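Side-chain contacts in amino acid amide racemase (Ochrobactrum anthropi, PDB 6GIO), which belongs to the class-III aminotransferase family of enzymes and binds pyridoxal-5'-phosphate: residues A367-T372 against F386-L391; K374-G379 against N394-M399. All coordinates share one frame; numbering follows the deposited sequence.

Contact 1: residues A367-T372 against F386-L391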
loop_
_atom_site.group_PDB
_atom_site.type_symbol
_atom_site.label_atom_id
_atom_site.label_comp_id
_atom_site.label_asym_id
_atom_site.label_seq_id
_atom_site.Cartn_x
_atom_site.Cartn_y
_atom_site.Cartn_z
ATOM N N ALA C 367 -15.794 27.741 -12.826
ATOM C CA ALA C 367 -14.793 28.365 -13.706
ATOM C C ALA C 367 -14.190 27.301 -14.562
ATOM O O ALA C 367 -14.158 26.128 -14.160
ATOM C CB ALA C 367 -13.714 29.080 -12.922
ATOM N N PRO C 368 -13.714 27.690 -15.759
ATOM C CA PRO C 368 -13.127 26.681 -16.604
ATOM C C PRO C 368 -11.819 26.202 -15.975
ATOM O O PRO C 368 -11.150 26.978 -15.270
ATOM C CB PRO C 368 -12.922 27.390 -17.958
ATOM C CG PRO C 368 -13.143 28.836 -17.732
ATOM C CD PRO C 368 -13.764 29.029 -16.380
ATOM N N VAL C 369 -11.498 24.929 -16.195
ATOM C CA VAL C 369 -10.339 24.275 -15.578
ATOM C C VAL C 369 -9.021 24.945 -15.973
ATOM O O VAL C 369 -8.073 24.952 -15.188
ATOM C CB VAL C 369 -10.295 22.750 -15.914
ATOM C CG1 VAL C 369 -10.155 22.513 -17.409
ATOM C CG2 VAL C 369 -9.151 22.044 -15.186
ATOM N N THR C 370 -8.956 25.511 -17.172
ATOM C CA THR C 370 -7.762 26.247 -17.574
ATOM C C THR C 370 -7.465 27.477 -16.671
ATOM O O THR C 370 -6.293 27.755 -16.317
ATOM C CB THR C 370 -7.786 26.622 -19.081
ATOM O OG1 THR C 370 -6.676 27.481 -19.361
ATOM C CG2 THR C 370 -9.019 27.347 -19.455
ATOM N N THR C 371 -8.511 28.196 -16.268
ATOM C CA THR C 371 -8.381 29.286 -15.319
ATOM C C THR C 371 -7.888 28.774 -13.965
ATOM O O THR C 371 -6.943 29.310 -13.411
ATOM C CB THR C 371 -9.729 30.008 -15.146
ATOM O OG1 THR C 371 -10.121 30.504 -16.415
ATOM C CG2 THR C 371 -9.660 31.166 -14.149
ATOM N N THR C 372 -8.514 27.722 -13.455
ATOM C CA THR C 372 -8.112 27.134 -12.181
ATOM C C THR C 372 -6.645 26.656 -12.208
ATOM O O THR C 372 -5.875 26.949 -11.303
ATOM C CB THR C 372 -9.080 25.991 -11.843
ATOM O OG1 THR C 372 -10.423 26.515 -11.903
ATOM C CG2 THR C 372 -8.800 25.376 -10.467
ATOM N N PHE C 386 -0.345 24.610 -4.081
ATOM C CA PHE C 386 -1.701 24.107 -3.772
ATOM C C PHE C 386 -2.269 23.391 -4.969
ATOM O O PHE C 386 -1.575 23.241 -5.989
ATOM C CB PHE C 386 -2.625 25.207 -3.193
ATOM C CG PHE C 386 -2.662 26.487 -3.996
ATOM C CD1 PHE C 386 -1.614 27.414 -3.919
ATOM C CD2 PHE C 386 -3.765 26.798 -4.787
ATOM C CE1 PHE C 386 -1.643 28.596 -4.647
ATOM C CE2 PHE C 386 -3.802 27.983 -5.522
ATOM C CZ PHE C 386 -2.737 28.873 -5.460
ATOM N N THR C 387 -3.516 22.922 -4.846
ATOM C CA THR C 387 -4.116 22.052 -5.875
ATOM C C THR C 387 -5.548 22.447 -6.111
ATOM O O THR C 387 -6.036 23.366 -5.481
ATOM C CB THR C 387 -4.074 20.580 -5.449
ATOM O OG1 THR C 387 -4.861 20.406 -4.267
ATOM C CG2 THR C 387 -2.652 20.158 -5.159
ATOM N N TYR C 388 -6.228 21.759 -7.027
ATOM C CA TYR C 388 -7.680 21.842 -7.072
ATOM C C TYR C 388 -8.378 20.479 -7.079
ATOM O O TYR C 388 -7.815 19.457 -7.474
ATOM C CB TYR C 388 -8.160 22.646 -8.265
ATOM C CG TYR C 388 -7.687 22.139 -9.597
ATOM C CD1 TYR C 388 -8.345 21.122 -10.269
ATOM C CD2 TYR C 388 -6.576 22.707 -10.190
ATOM C CE1 TYR C 388 -7.906 20.686 -11.515
ATOM C CE2 TYR C 388 -6.136 22.291 -11.416
ATOM C CZ TYR C 388 -6.793 21.290 -12.079
ATOM O OH TYR C 388 -6.284 20.933 -13.304
ATOM N N VAL C 389 -9.625 20.509 -6.652
ATOM C CA VAL C 389 -10.450 19.329 -6.602
ATOM C C VAL C 389 -11.801 19.660 -7.182
ATOM O O VAL C 389 -11.991 20.739 -7.757
ATOM C CB VAL C 389 -10.569 18.805 -5.152
ATOM C CG1 VAL C 389 -9.182 18.390 -4.667
ATOM C CG2 VAL C 389 -11.217 19.826 -4.220
ATOM N N GLY C 390 -12.713 18.697 -7.112
ATOM C CA GLY C 390 -14.132 18.950 -7.396
ATOM C C GLY C 390 -14.614 18.222 -8.625
ATOM O O GLY C 390 -13.867 17.973 -9.544
ATOM N N LEU C 391 -15.890 17.897 -8.655
ATOM C CA LEU C 391 -16.457 17.234 -9.831
ATOM C C LEU C 391 -16.367 18.125 -11.084
ATOM O O LEU C 391 -16.454 17.609 -12.180
ATOM C CB LEU C 391 -17.912 16.827 -9.562
ATOM C CG LEU C 391 -18.102 15.873 -8.363
ATOM C CD1 LEU C 391 -19.571 15.588 -8.073
ATOM C CD2 LEU C 391 -17.349 14.567 -8.532
#

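Contact 2: residues K374-G379 against N394-M399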
loop_
_atom_site.group_PDB
_atom_site.type_symbol
_atom_site.label_atom_id
_atom_site.label_comp_id
_atom_site.label_asym_id
_atom_site.label_seq_id
_atom_site.Cartn_x
_atom_site.Cartn_y
_atom_site.Cartn_z
ATOM N N LYS C 374 -4.252 27.848 -14.067
ATOM C CA LYS C 374 -3.422 29.030 -14.135
ATOM C C LYS C 374 -3.258 29.641 -12.778
ATOM O O LYS C 374 -2.195 30.168 -12.463
ATOM C CB LYS C 374 -4.023 30.082 -15.083
ATOM C CG LYS C 374 -3.805 29.745 -16.537
ATOM C CD LYS C 374 -4.370 30.824 -17.426
ATOM C CE LYS C 374 -4.212 30.414 -18.875
ATOM N NZ LYS C 374 -4.599 31.518 -19.799
ATOM N N ILE C 375 -4.313 29.615 -11.971
ATOM C CA ILE C 375 -4.198 30.130 -10.605
ATOM C C ILE C 375 -3.167 29.313 -9.781
ATOM O O ILE C 375 -2.339 29.885 -9.051
ATOM C CB ILE C 375 -5.574 30.169 -9.913
ATOM C CG1 ILE C 375 -6.463 31.218 -10.611
ATOM C CG2 ILE C 375 -5.422 30.482 -8.436
ATOM C CD1 ILE C 375 -7.923 31.104 -10.267
ATOM N N ILE C 376 -3.199 27.985 -9.896
ATOM C CA ILE C 376 -2.201 27.126 -9.216
ATOM C C ILE C 376 -0.769 27.414 -9.718
ATOM O O ILE C 376 0.185 27.489 -8.935
ATOM C CB ILE C 376 -2.448 25.619 -9.481
ATOM C CG1 ILE C 376 -3.868 25.190 -9.115
ATOM C CG2 ILE C 376 -1.460 24.786 -8.709
ATOM C CD1 ILE C 376 -4.236 25.374 -7.677
ATOM N N TYR C 377 -0.628 27.514 -11.038
ATOM C CA TYR C 377 0.684 27.778 -11.634
ATOM C C TYR C 377 1.246 29.124 -11.194
ATOM O O TYR C 377 2.427 29.262 -10.842
ATOM C CB TYR C 377 0.586 27.758 -13.143
ATOM C CG TYR C 377 1.886 28.087 -13.789
ATOM C CD1 TYR C 377 2.823 27.102 -14.012
ATOM C CD2 TYR C 377 2.176 29.384 -14.192
ATOM C CE1 TYR C 377 4.029 27.388 -14.618
ATOM C CE2 TYR C 377 3.381 29.682 -14.800
ATOM C CZ TYR C 377 4.302 28.676 -15.001
ATOM O OH TYR C 377 5.499 28.972 -15.591
ATOM N N ARG C 378 0.412 30.138 -11.206
ATOM C CA ARG C 378 0.870 31.430 -10.737
ATOM C C ARG C 378 1.145 31.415 -9.233
ATOM O O ARG C 378 2.082 32.081 -8.767
ATOM C CB ARG C 378 -0.128 32.518 -11.107
ATOM C CG ARG C 378 0.306 33.938 -10.784
ATOM C CD ARG C 378 1.581 34.293 -11.543
ATOM N NE ARG C 378 1.996 35.664 -11.281
ATOM C CZ ARG C 378 3.214 36.142 -11.555
ATOM N NH1 ARG C 378 4.149 35.352 -12.079
ATOM N NH2 ARG C 378 3.504 37.390 -11.270
ATOM N N GLY C 379 0.327 30.685 -8.464
ATOM C CA GLY C 379 0.627 30.451 -7.036
ATOM C C GLY C 379 2.037 29.903 -6.805
ATOM O O GLY C 379 2.814 30.382 -5.972
ATOM N N ASN C 394 -12.746 22.884 -10.314
ATOM C CA ASN C 394 -12.816 24.321 -10.075
ATOM C C ASN C 394 -12.721 24.729 -8.584
ATOM O O ASN C 394 -12.971 25.877 -8.256
ATOM C CB ASN C 394 -14.135 24.808 -10.630
ATOM C CG ASN C 394 -15.292 24.350 -9.793
ATOM O OD1 ASN C 394 -15.454 23.135 -9.567
ATOM N ND2 ASN C 394 -16.103 25.306 -9.313
ATOM N N VAL C 395 -12.427 23.789 -7.679
ATOM C CA VAL C 395 -12.328 24.093 -6.247
ATOM C C VAL C 395 -10.841 24.047 -5.857
ATOM O O VAL C 395 -10.230 22.968 -5.864
ATOM C CB VAL C 395 -13.097 23.070 -5.353
ATOM C CG1 VAL C 395 -13.102 23.544 -3.914
ATOM C CG2 VAL C 395 -14.525 22.873 -5.782
ATOM N N LEU C 396 -10.263 25.212 -5.520
ATOM C CA LEU C 396 -8.936 25.277 -4.971
ATOM C C LEU C 396 -8.979 24.560 -3.640
ATOM O O LEU C 396 -9.880 24.794 -2.834
ATOM C CB LEU C 396 -8.480 26.719 -4.770
ATOM C CG LEU C 396 -8.473 27.640 -5.986
ATOM C CD1 LEU C 396 -7.933 28.981 -5.582
ATOM C CD2 LEU C 396 -7.722 27.042 -7.142
ATOM N N GLU C 397 -8.003 23.681 -3.425
ATOM C CA GLU C 397 -7.870 22.913 -2.181
ATOM C C GLU C 397 -6.693 23.427 -1.326
ATOM O O GLU C 397 -5.561 23.598 -1.835
ATOM C CB GLU C 397 -7.625 21.423 -2.498
ATOM C CG GLU C 397 -7.257 20.624 -1.256
ATOM C CD GLU C 397 -7.287 19.128 -1.471
ATOM O OE1 GLU C 397 -6.235 18.504 -1.642
ATOM O OE2 GLU C 397 -8.373 18.565 -1.429
ATOM N N PHE C 398 -6.974 23.670 -0.049
ATOM C CA PHE C 398 -5.961 24.075 0.936
ATOM C C PHE C 398 -6.008 23.096 2.099
ATOM O O PHE C 398 -6.991 23.052 2.880
ATOM C CB PHE C 398 -6.170 25.517 1.408
ATOM C CG PHE C 398 -6.104 26.526 0.285
ATOM C CD1 PHE C 398 -4.903 26.849 -0.304
ATOM C CD2 PHE C 398 -7.243 27.092 -0.212
ATOM C CE1 PHE C 398 -4.829 27.743 -1.380
ATOM C CE2 PHE C 398 -7.181 27.991 -1.279
ATOM C CZ PHE C 398 -5.973 28.323 -1.866
ATOM N N MET C 399 -4.961 22.284 2.176
ATOM C CA MET C 399 -4.808 21.247 3.199
ATOM C C MET C 399 -3.446 21.418 3.832
ATOM O O MET C 399 -2.633 20.520 3.779
ATOM C CB MET C 399 -4.897 19.862 2.529
ATOM C CG MET C 399 -6.297 19.562 2.002
ATOM S SD MET C 399 -7.418 19.087 3.340
ATOM C CE MET C 399 -6.771 17.495 3.789
#

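Contact 1: residues A367-T372 against F386-L391
V369 and T372, one turn apart at the start of helix 369-382, hold the phenol of Y388 against the first turn of that helix. The helix is the connection of a split beta-alpha-beta unit: it links strand 352-357 to the parallel strand 384-389, and antiparallel strand 395-398 lies between the two in the sheet. The nearest CA atoms across the contact, T372 and Y388, are 7.4 Å apart, and both residues aim their CB atoms at the other segment.

Y388 is the side chain to follow outward. Its CB already meets the T372 methyl, with CG2 at 3.6 Å. The ring begins beside the same methyl: CD2 lies 3.5 Å from T372 CG2, and CG is equally close. Further out, CE2 is already leaving the methyl behind, at 4.2 Å from T372 CG2, and V369 takes over. CZ comes within 4.0 Å of V369 CG2, and at the tip OH is 3.6 Å from the same methyl. One threonine methyl thus meets the root of the ring and one valine methyl its end, each approaching obliquely. Y388 holds CG between its backbone N and carbonyl carbon (chi1 57°), which carries the ring from the strand across to the helix.

F23 meets the Y388 ring edge-to-face, and I376, one turn further along the helix, also touches this side chain. The neighbours T387 and V389 send their CB atoms the other way, T387 packing on L81 of the second subunit.

The two branches of T372 do separate jobs. While CG2 packs on the tyrosine, OG1 turns back to the N-cap residue and makes a weak hydrogen bond to P368 O at 3.5 Å.

Contact 2: residues K374-G379 against N394-M399
I376 and L396 are the closest pair of backbone positions, 8.2 Å from CA to CA, a spacing that leaves room for side chains between the helix of 374-379 and the strand at 395-398. The helical turn is regular, with R378 N bonded to K374 O at 2.9 Å and G379 N to I375 O at 2.8 Å.

L396 reaches in from the strand side, and its two methyls go to different partners. CD1, which extends the chain away from CA (chi2 -177°), meets I375 CG2 at 4.1 Å, the two side chains crossing at about a right angle. CD2 branches to I376, whose CD1 lies 3.9 Å away; here the side chains run past each other in opposite directions. Although the CB of I376 does not aim at the strand, the turn about its CB-CG1 bond (chi2 -61°) brings CD1 over to it.

This is helix-on-sheet packing in the C-terminal part of the class-III aminotransferase fold. L357 of the adjoining strand 352-357 touches both I375 and L396, while V423 of helix 406-424 packs on I375. K374 pairs with D430 and R378 with D422 in salt bridges.

How the contacts relate
The centres of contacts 1 and 2 lie 7 Å apart, and together they use successive turns of helix 369-382 against adjacent strands of one sheet. Strands 384-389 and 395-398 follow each other in the chain and run antiparallel, joined by probable backbone hydrogen bonds from V389 N to V395 O (2.7 Å) and from E397 N to T387 O (2.9 Å). Side chains also bridge the two contacts: T372 touches L396, and I376 touches F386. The link to the cofactor is indirect: E397, between L396 and F398, makes a salt bridge with K241, which lines the pyridoxal-5'-phosphate pocket, and M399 also packs on K241.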